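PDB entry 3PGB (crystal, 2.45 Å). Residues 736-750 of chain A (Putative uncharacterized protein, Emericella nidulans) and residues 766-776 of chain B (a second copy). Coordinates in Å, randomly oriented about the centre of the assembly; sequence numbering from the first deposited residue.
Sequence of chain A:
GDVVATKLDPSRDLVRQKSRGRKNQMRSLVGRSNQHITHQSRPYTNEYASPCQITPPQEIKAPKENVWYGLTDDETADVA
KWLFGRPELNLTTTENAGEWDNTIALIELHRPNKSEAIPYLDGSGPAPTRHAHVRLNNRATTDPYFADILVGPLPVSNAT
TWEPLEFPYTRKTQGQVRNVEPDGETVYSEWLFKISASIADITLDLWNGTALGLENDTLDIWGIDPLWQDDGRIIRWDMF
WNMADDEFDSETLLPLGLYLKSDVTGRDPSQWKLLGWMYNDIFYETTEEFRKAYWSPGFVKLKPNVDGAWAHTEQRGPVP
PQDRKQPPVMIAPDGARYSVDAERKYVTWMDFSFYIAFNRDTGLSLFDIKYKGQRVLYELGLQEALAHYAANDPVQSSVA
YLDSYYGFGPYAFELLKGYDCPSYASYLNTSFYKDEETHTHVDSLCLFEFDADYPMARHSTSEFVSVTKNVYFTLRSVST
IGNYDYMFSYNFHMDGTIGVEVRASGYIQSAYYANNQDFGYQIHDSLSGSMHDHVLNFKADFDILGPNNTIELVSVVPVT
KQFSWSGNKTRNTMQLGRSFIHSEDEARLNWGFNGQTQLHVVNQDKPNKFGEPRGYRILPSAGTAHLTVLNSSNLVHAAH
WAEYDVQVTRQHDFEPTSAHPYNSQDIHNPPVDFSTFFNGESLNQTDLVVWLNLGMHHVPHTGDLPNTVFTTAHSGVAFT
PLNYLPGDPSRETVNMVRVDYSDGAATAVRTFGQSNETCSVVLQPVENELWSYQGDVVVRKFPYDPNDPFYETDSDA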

ATOM      1  N   MET A 736     -15.185   8.866 -17.594  1.00 17.77           N
ATOM      2  CA  MET A 736     -14.492  10.060 -17.153  1.00 18.29           C
ATOM      3  C   MET A 736     -15.419  11.236 -17.427  1.00 18.72           C
ATOM      4  O   MET A 736     -16.445  11.078 -18.088  1.00 18.53           O
ATOM      5  CB  MET A 736     -13.195  10.230 -17.932  1.00 18.49           C
ATOM      6  CG  MET A 736     -13.379  10.236 -19.450  1.00 19.12           C
ATOM      7  SD  MET A 736     -11.910  10.757 -20.345  1.00 21.54           S
ATOM      8  CE  MET A 736     -11.683  12.404 -19.662  1.00 23.17           C
ATOM      9  N   VAL A 737     -15.054  12.413 -16.938  1.00 19.32           N
ATOM     10  CA  VAL A 737     -15.903  13.588 -17.092  1.00 19.86           C
ATOM     11  C   VAL A 737     -15.078  14.873 -17.132  1.00 20.29           C
ATOM     12  O   VAL A 737     -13.970  14.915 -16.602  1.00 20.18           O
ATOM     13  CB  VAL A 737     -16.932  13.663 -15.941  1.00 19.77           C
ATOM     14  CG1 VAL A 737     -16.256  14.049 -14.639  1.00 19.79           C
ATOM     15  CG2 VAL A 737     -18.024  14.633 -16.278  1.00 20.16           C
ATOM     16  N   ARG A 738     -15.620  15.905 -17.776  1.00 20.89           N
ATOM     17  CA  ARG A 738     -15.002  17.231 -17.775  1.00 21.52           C
ATOM     18  C   ARG A 738     -16.064  18.316 -17.596  1.00 21.97           C
ATOM     19  O   ARG A 738     -16.904  18.512 -18.474  1.00 21.82           O
ATOM     20  CB  ARG A 738     -14.234  17.478 -19.073  1.00 21.62           C
ATOM     21  CG  ARG A 738     -13.490  18.822 -19.119  1.00 22.17           C
ATOM     22  CD  ARG A 738     -13.194  19.234 -20.553  1.00 23.22           C
ATOM     23  NE  ARG A 738     -12.991  20.679 -20.686  1.00 23.98           N
ATOM     24  CZ  ARG A 738     -11.835  21.274 -20.978  1.00 25.35           C
ATOM     25  NH1 ARG A 738     -10.727  20.574 -21.189  1.00 25.64           N
ATOM     26  NH2 ARG A 738     -11.784  22.599 -21.070  1.00 26.37           N
ATOM     27  N   VAL A 739     -16.013  19.012 -16.460  1.00 22.54           N
ATOM     28  CA  VAL A 739     -16.907  20.136 -16.193  1.00 22.95           C
ATOM     29  C   VAL A 739     -16.197  21.452 -16.471  1.00 23.53           C
ATOM     30  O   VAL A 739     -15.172  21.742 -15.857  1.00 23.37           O
ATOM     31  CB  VAL A 739     -17.374  20.158 -14.730  1.00 23.00           C
ATOM     32  CG1 VAL A 739     -18.460  21.219 -14.551  1.00 22.79           C
ATOM     33  CG2 VAL A 739     -17.869  18.782 -14.293  1.00 22.56           C
ATOM     34  N   ASP A 740     -16.733  22.234 -17.407  1.00 24.37           N
ATOM     35  CA  ASP A 740     -16.293  23.611 -17.620  1.00 25.13           C
ATOM     36  C   ASP A 740     -17.198  24.513 -16.788  1.00 25.73           C
ATOM     37  O   ASP A 740     -18.385  24.245 -16.672  1.00 25.72           O
ATOM     38  CB  ASP A 740     -16.361  23.993 -19.101  1.00 25.24           C
ATOM     39  CG  ASP A 740     -15.226  23.393 -19.911  1.00 25.65           C
ATOM     40  OD1 ASP A 740     -14.240  24.105 -20.189  1.00 26.97           O
ATOM     41  OD2 ASP A 740     -15.306  22.203 -20.264  1.00 27.19           O
ATOM     42  N   TYR A 741     -16.647  25.569 -16.197  1.00 26.65           N
ATOM     43  CA  TYR A 741     -17.437  26.408 -15.289  1.00 27.27           C
ATOM     44  C   TYR A 741     -17.006  27.868 -15.271  1.00 27.71           C
ATOM     45  O   TYR A 741     -15.836  28.184 -15.484  1.00 27.89           O
ATOM     46  CB  TYR A 741     -17.402  25.838 -13.869  1.00 27.23           C
ATOM     47  CG  TYR A 741     -16.068  25.975 -13.177  1.00 27.50           C
ATOM     48  CD1 TYR A 741     -15.811  27.050 -12.335  1.00 27.81           C
ATOM     49  CD2 TYR A 741     -15.062  25.031 -13.360  1.00 27.77           C
ATOM     50  CE1 TYR A 741     -14.590  27.191 -11.697  1.00 27.60           C
ATOM     51  CE2 TYR A 741     -13.834  25.161 -12.720  1.00 27.84           C
ATOM     52  CZ  TYR A 741     -13.609  26.247 -11.889  1.00 27.74           C
ATOM     53  OH  TYR A 741     -12.407  26.396 -11.241  1.00 27.61           O
ATOM     54  N   SER A 742     -17.973  28.746 -15.022  1.00 28.36           N
ATOM     55  CA  SER A 742     -17.729  30.185 -14.877  1.00 28.92           C
ATOM     56  C   SER A 742     -18.976  30.889 -14.341  1.00 29.48           C
ATOM     57  O   SER A 742     -20.102  30.382 -14.473  1.00 29.43           O
ATOM     58  CB  SER A 742     -17.303  30.822 -16.209  1.00 28.85           C
ATOM     59  OG  SER A 742     -18.284  30.632 -17.212  1.00 28.81           O
ATOM     60  N   ASP A 743     -18.762  32.053 -13.730  1.00 30.06           N
ATOM     61  CA  ASP A 743     -19.855  32.883 -13.206  1.00 30.54           C
ATOM     62  C   ASP A 743     -20.873  32.084 -12.380  1.00 30.32           C
ATOM     63  O   ASP A 743     -22.078  32.296 -12.495  1.00 30.35           O
ATOM     64  CB  ASP A 743     -20.548  33.631 -14.354  1.00 30.78           C
ATOM     65  CG  ASP A 743     -19.623  34.636 -15.041  1.00 32.32           C
ATOM     66  OD1 ASP A 743     -19.157  35.584 -14.364  1.00 33.99           O
ATOM     67  OD2 ASP A 743     -19.362  34.480 -16.257  1.00 34.03           O
ATOM     68  N   GLY A 744     -20.374  31.159 -11.562  1.00 30.13           N
ATOM     69  CA  GLY A 744     -21.199  30.450 -10.585  1.00 30.05           C
ATOM     70  C   GLY A 744     -21.983  29.236 -11.046  1.00 30.03           C
ATOM     71  O   GLY A 744     -22.779  28.697 -10.278  1.00 29.94           O
ATOM     72  N   ALA A 745     -21.768  28.797 -12.283  1.00 30.08           N
ATOM     73  CA  ALA A 745     -22.472  27.626 -12.809  1.00 29.98           C
ATOM     74  C   ALA A 745     -21.632  26.900 -13.850  1.00 29.81           C
ATOM     75  O   ALA A 745     -20.691  27.470 -14.401  1.00 29.79           O
ATOM     76  CB  ALA A 745     -23.817  28.041 -13.408  1.00 30.13           C
ATOM     77  N   ALA A 746     -21.980  25.640 -14.101  1.00 29.62           N
ATOM     78  CA  ALA A 746     -21.318  24.836 -15.130  1.00 29.42           C
ATOM     79  C   ALA A 746     -21.890  25.175 -16.500  1.00 29.38           C
ATOM     80  O   ALA A 746     -23.111  25.112 -16.697  1.00 29.37           O
ATOM     81  CB  ALA A 746     -21.502  23.359 -14.843  1.00 29.31           C
ATOM     82  N   THR A 747     -21.015  25.535 -17.442  1.00 29.12           N
ATOM     83  CA  THR A 747     -21.429  25.831 -18.815  1.00 29.00           C
ATOM     84  C   THR A 747     -21.516  24.576 -19.670  1.00 28.60           C
ATOM     85  O   THR A 747     -22.337  24.505 -20.587  1.00 28.69           O
ATOM     86  CB  THR A 747     -20.475  26.820 -19.505  1.00 29.13           C
ATOM     87  OG1 THR A 747     -19.135  26.321 -19.449  1.00 29.47           O
ATOM     88  CG2 THR A 747     -20.540  28.187 -18.833  1.00 29.74           C
ATOM     89  N   ALA A 748     -20.666  23.594 -19.380  1.00 28.13           N
ATOM     90  CA  ALA A 748     -20.657  22.334 -20.123  1.00 27.78           C
ATOM     91  C   ALA A 748     -20.293  21.158 -19.217  1.00 27.42           C
ATOM     92  O   ALA A 748     -19.495  21.306 -18.292  1.00 27.60           O
ATOM     93  CB  ALA A 748     -19.686  22.424 -21.298  1.00 27.59           C
ATOM     94  N   VAL A 749     -20.894  20.002 -19.480  1.00 26.87           N
ATOM     95  CA  VAL A 749     -20.522  18.752 -18.810  1.00 26.54           C
ATOM     96  C   VAL A 749     -20.349  17.652 -19.855  1.00 26.21           C
ATOM     97  O   VAL A 749     -21.328  17.104 -20.354  1.00 25.98           O
ATOM     98  CB  VAL A 749     -21.582  18.292 -17.795  1.00 26.44           C
ATOM     99  CG1 VAL A 749     -21.125  17.013 -17.108  1.00 26.50           C
ATOM    100  CG2 VAL A 749     -21.857  19.379 -16.777  1.00 26.59           C
ATOM    101  N   ARG A 750     -19.103  17.344 -20.189  1.00 25.91           N
ATOM    102  CA  ARG A 750     -18.812  16.295 -21.148  1.00 26.04           C
ATOM    103  C   ARG A 750     -18.665  14.970 -20.392  1.00 25.36           C
ATOM    104  O   ARG A 750     -17.862  14.868 -19.475  1.00 25.29           O
ATOM    105  CB  ARG A 750     -17.544  16.634 -21.943  1.00 26.36           C
ATOM    106  CG  ARG A 750     -17.491  15.974 -23.314  1.00 28.11           C
ATOM    107  CD  ARG A 750     -16.302  16.443 -24.124  1.00 30.13           C
ATOM    108  NE  ARG A 750     -16.095  15.611 -25.312  1.00 31.91           N
ATOM    109  CZ  ARG A 750     -15.016  15.662 -26.095  1.00 33.51           C
ATOM    110  NH1 ARG A 750     -14.019  16.505 -25.830  1.00 33.78           N
ATOM    111  NH2 ARG A 750     -14.925  14.857 -27.150  1.00 34.32           N
TER
ATOM    112  N   VAL B 766     -24.607  10.356 -11.803  1.00 29.93           N
ATOM    113  CA  VAL B 766     -24.018  11.366 -10.922  1.00 30.08           C
ATOM    114  C   VAL B 766     -23.688  12.638 -11.703  1.00 29.91           C
ATOM    115  O   VAL B 766     -23.633  13.723 -11.127  1.00 29.79           O
ATOM    116  CB  VAL B 766     -22.736  10.885 -10.173  1.00 30.24           C
ATOM    117  CG1 VAL B 766     -22.689  11.519  -8.773  1.00 30.43           C
ATOM    118  CG2 VAL B 766     -22.672   9.366 -10.056  1.00 30.64           C
ATOM    119  N   GLU B 767     -23.480  12.499 -13.010  1.00 29.96           N
ATOM    120  CA  GLU B 767     -23.167  13.634 -13.880  1.00 30.04           C
ATOM    121  C   GLU B 767     -24.196  14.768 -13.813  1.00 30.10           C
ATOM    122  O   GLU B 767     -23.844  15.928 -14.017  1.00 30.21           O
ATOM    123  CB  GLU B 767     -23.016  13.161 -15.329  1.00 30.15           C
ATOM    124  N   ASN B 768     -25.458  14.436 -13.544  1.00 30.17           N
ATOM    125  CA  ASN B 768     -26.496  15.452 -13.317  1.00 30.19           C
ATOM    126  C   ASN B 768     -26.073  16.516 -12.301  1.00 30.27           C
ATOM    127  O   ASN B 768     -26.211  17.712 -12.564  1.00 30.31           O
ATOM    128  CB  ASN B 768     -27.799  14.804 -12.832  1.00 30.24           C
ATOM    129  CG  ASN B 768     -28.533  14.052 -13.928  1.00 30.17           C
ATOM    130  OD1 ASN B 768     -28.242  14.208 -15.114  1.00 29.81           O
ATOM    131  ND2 ASN B 768     -29.500  13.234 -13.529  1.00 29.95           N
ATOM    132  N   GLU B 769     -25.558  16.072 -11.150  1.00 30.33           N
ATOM    133  CA  GLU B 769     -25.101  16.980 -10.084  1.00 30.39           C
ATOM    134  C   GLU B 769     -23.934  17.856 -10.509  1.00 30.15           C
ATOM    135  O   GLU B 769     -23.747  18.939  -9.964  1.00 30.38           O
ATOM    136  CB  GLU B 769     -24.712  16.211  -8.809  1.00 30.54           C
ATOM    137  CG  GLU B 769     -25.761  16.254  -7.703  1.00 31.53           C
ATOM    138  CD  GLU B 769     -25.924  17.651  -7.099  1.00 32.97           C
ATOM    139  OE1 GLU B 769     -25.026  18.094  -6.346  1.00 33.49           O
ATOM    140  OE2 GLU B 769     -26.960  18.301  -7.373  1.00 33.49           O
ATOM    141  N   LEU B 770     -23.148  17.391 -11.474  1.00 29.93           N
ATOM    142  CA  LEU B 770     -22.024  18.172 -11.981  1.00 29.86           C
ATOM    143  C   LEU B 770     -22.458  19.526 -12.544  1.00 29.81           C
ATOM    144  O   LEU B 770     -21.701  20.491 -12.464  1.00 30.07           O
ATOM    145  CB  LEU B 770     -21.235  17.388 -13.037  1.00 29.83           C
ATOM    146  CG  LEU B 770     -20.172  16.412 -12.520  1.00 29.67           C
ATOM    147  CD1 LEU B 770     -20.660  15.539 -11.357  1.00 28.38           C
ATOM    148  CD2 LEU B 770     -19.683  15.554 -13.679  1.00 29.32           C
ATOM    149  N   TRP B 771     -23.667  19.605 -13.101  1.00 29.68           N
ATOM    150  CA  TRP B 771     -24.183  20.874 -13.636  1.00 29.55           C
ATOM    151  C   TRP B 771     -24.322  21.953 -12.566  1.00 29.64           C
ATOM    152  O   TRP B 771     -24.303  23.141 -12.883  1.00 29.47           O
ATOM    153  CB  TRP B 771     -25.525  20.675 -14.352  1.00 29.48           C
ATOM    154  CG  TRP B 771     -25.384  20.080 -15.713  1.00 28.96           C
ATOM    155  CD1 TRP B 771     -25.542  18.770 -16.056  1.00 28.74           C
ATOM    156  CD2 TRP B 771     -25.045  20.774 -16.919  1.00 28.63           C
ATOM    157  NE1 TRP B 771     -25.321  18.603 -17.403  1.00 28.80           N
ATOM    158  CE2 TRP B 771     -25.014  19.819 -17.955  1.00 28.73           C
ATOM    159  CE3 TRP B 771     -24.768  22.111 -17.223  1.00 28.70           C
ATOM    160  CZ2 TRP B 771     -24.715  20.158 -19.277  1.00 29.02           C
ATOM    161  CZ3 TRP B 771     -24.469  22.450 -18.535  1.00 29.19           C
ATOM    162  CH2 TRP B 771     -24.446  21.475 -19.547  1.00 29.07           C
ATOM    163  N   SER B 772     -24.453  21.541 -11.306  1.00 29.78           N
ATOM    164  CA  SER B 772     -24.527  22.484 -10.190  1.00 30.01           C
ATOM    165  C   SER B 772     -23.146  22.822  -9.609  1.00 30.17           C
ATOM    166  O   SER B 772     -23.048  23.335  -8.497  1.00 30.04           O
ATOM    167  CB  SER B 772     -25.449  21.939  -9.093  1.00 30.02           C
ATOM    168  OG  SER B 772     -24.912  20.770  -8.503  1.00 30.32           O
ATOM    169  N   TYR B 773     -22.085  22.532 -10.361  1.00 30.63           N
ATOM    170  CA  TYR B 773     -20.743  22.977  -9.999  1.00 30.94           C
ATOM    171  C   TYR B 773     -20.692  24.492 -10.163  1.00 31.60           C
ATOM    172  O   TYR B 773     -21.011  25.013 -11.238  1.00 31.73           O
ATOM    173  CB  TYR B 773     -19.683  22.306 -10.888  1.00 30.68           C
ATOM    174  CG  TYR B 773     -18.263  22.415 -10.363  1.00 29.77           C
ATOM    175  CD1 TYR B 773     -17.444  23.484 -10.714  1.00 28.49           C
ATOM    176  CD2 TYR B 773     -17.737  21.435  -9.521  1.00 28.88           C
ATOM    177  CE1 TYR B 773     -16.142  23.577 -10.235  1.00 27.74           C
ATOM    178  CE2 TYR B 773     -16.439  21.522  -9.041  1.00 27.67           C
ATOM    179  CZ  TYR B 773     -15.651  22.592  -9.397  1.00 27.30           C
ATOM    180  OH  TYR B 773     -14.368  22.673  -8.911  1.00 27.08           O
ATOM    181  N   GLN B 774     -20.318  25.193  -9.095  1.00 32.34           N
ATOM    182  CA  GLN B 774     -20.238  26.660  -9.120  1.00 32.97           C
ATOM    183  C   GLN B 774     -18.813  27.177  -8.946  1.00 33.27           C
ATOM    184  O   GLN B 774     -18.431  28.188  -9.546  1.00 33.35           O
ATOM    185  CB  GLN B 774     -21.172  27.280  -8.071  1.00 33.09           C
ATOM    186  CG  GLN B 774     -20.909  26.875  -6.626  1.00 33.47           C
ATOM    187  CD  GLN B 774     -22.054  27.263  -5.708  1.00 33.79           C
ATOM    188  OE1 GLN B 774     -22.549  26.442  -4.937  1.00 34.22           O
ATOM    189  NE2 GLN B 774     -22.492  28.515  -5.799  1.00 34.28           N
ATOM    190  N   GLY B 775     -18.031  26.487  -8.127  1.00 33.77           N
ATOM    191  CA  GLY B 775     -16.639  26.851  -7.916  1.00 34.18           C
ATOM    192  C   GLY B 775     -16.466  27.788  -6.736  1.00 34.45           C
ATOM    193  O   GLY B 775     -17.003  27.541  -5.651  1.00 34.36           O
ATOM    194  N   ASP B 776     -15.728  28.871  -6.957  1.00 34.67           N
ATOM    195  CA  ASP B 776     -15.243  29.718  -5.871  1.00 34.94           C
ATOM    196  C   ASP B 776     -16.173  30.906  -5.612  1.00 34.76           C
ATOM    197  O   ASP B 776     -16.334  31.768  -6.471  1.00 34.69           O
ATOM    198  CB  ASP B 776     -13.820  30.195  -6.198  1.00 35.18           C
ATOM    199  CG  ASP B 776     -13.348  31.319  -5.296  1.00 35.89           C
ATOM    200  OD1 ASP B 776     -13.854  31.425  -4.152  1.00 36.80           O
ATOM    201  OD2 ASP B 776     -12.467  32.094  -5.738  1.00 36.67           O
TER

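The contact is mostly apolar: no hydrogen bond joins the modelled atoms of the two stretches, and together they bury 648 Å². Chain A offers one face of a β-hairpin. Along its first strand Val A737, Val A739 and Tyr A741 point toward chain B, while Arg A738 and Asp A740 point away. That pair makes its own salt bridge, Arg A738 NE to Asp A740 OD2 at 2.8 Å.

Leu B770 points toward the hairpin from a short, weakly bonded helix. With chi1 m and chi2 p, it places CD2 3.2 Å from Val A737 CG2, a tight contact, and 4.0 Å from Val A749 CG1. Its CG lies 3.8 Å from Val A739 CG2. Leu B770, Val A737 and Val A739 are buried, and their branched aliphatic side chains suit an apolar contact.

Trp B771 leaves its backbone sideways. Its chi1 of -77° and chi2 of 98° bring the indole against Val A749 and the corner at Thr A747. Val A749, chi1 t, sets CG2 over one face, 3.4 Å from the centroid of the five-membered ring, in a CH-pi contact. Thr A747 O approaches the ring edge, 3.6 Å from Trp B771 CZ3.

Tyr B773 also starts sideways, and chi1 t carries its ring nearer to chain A. Its edge meets the face of Tyr A741, whose chi1 is p; the centroids are 5.0 Å apart and the planes at 62°. Both hydroxyls are hydrogen-bonded elsewhere in the structure.

Ala A746 CB lies 3.4 Å from Trp B771 O. Ala A746 N is 3.1 Å from Tyr B773 O, but the angle is too poor for a hydrogen bond. Gly A744 O lies 3.1 Å from Gln B774 CB; its positive phi in the type I' turn favours glycine. At Gly B775, a CB would clash with Tyr A741 CE1, and the backbone angles also call for glycine.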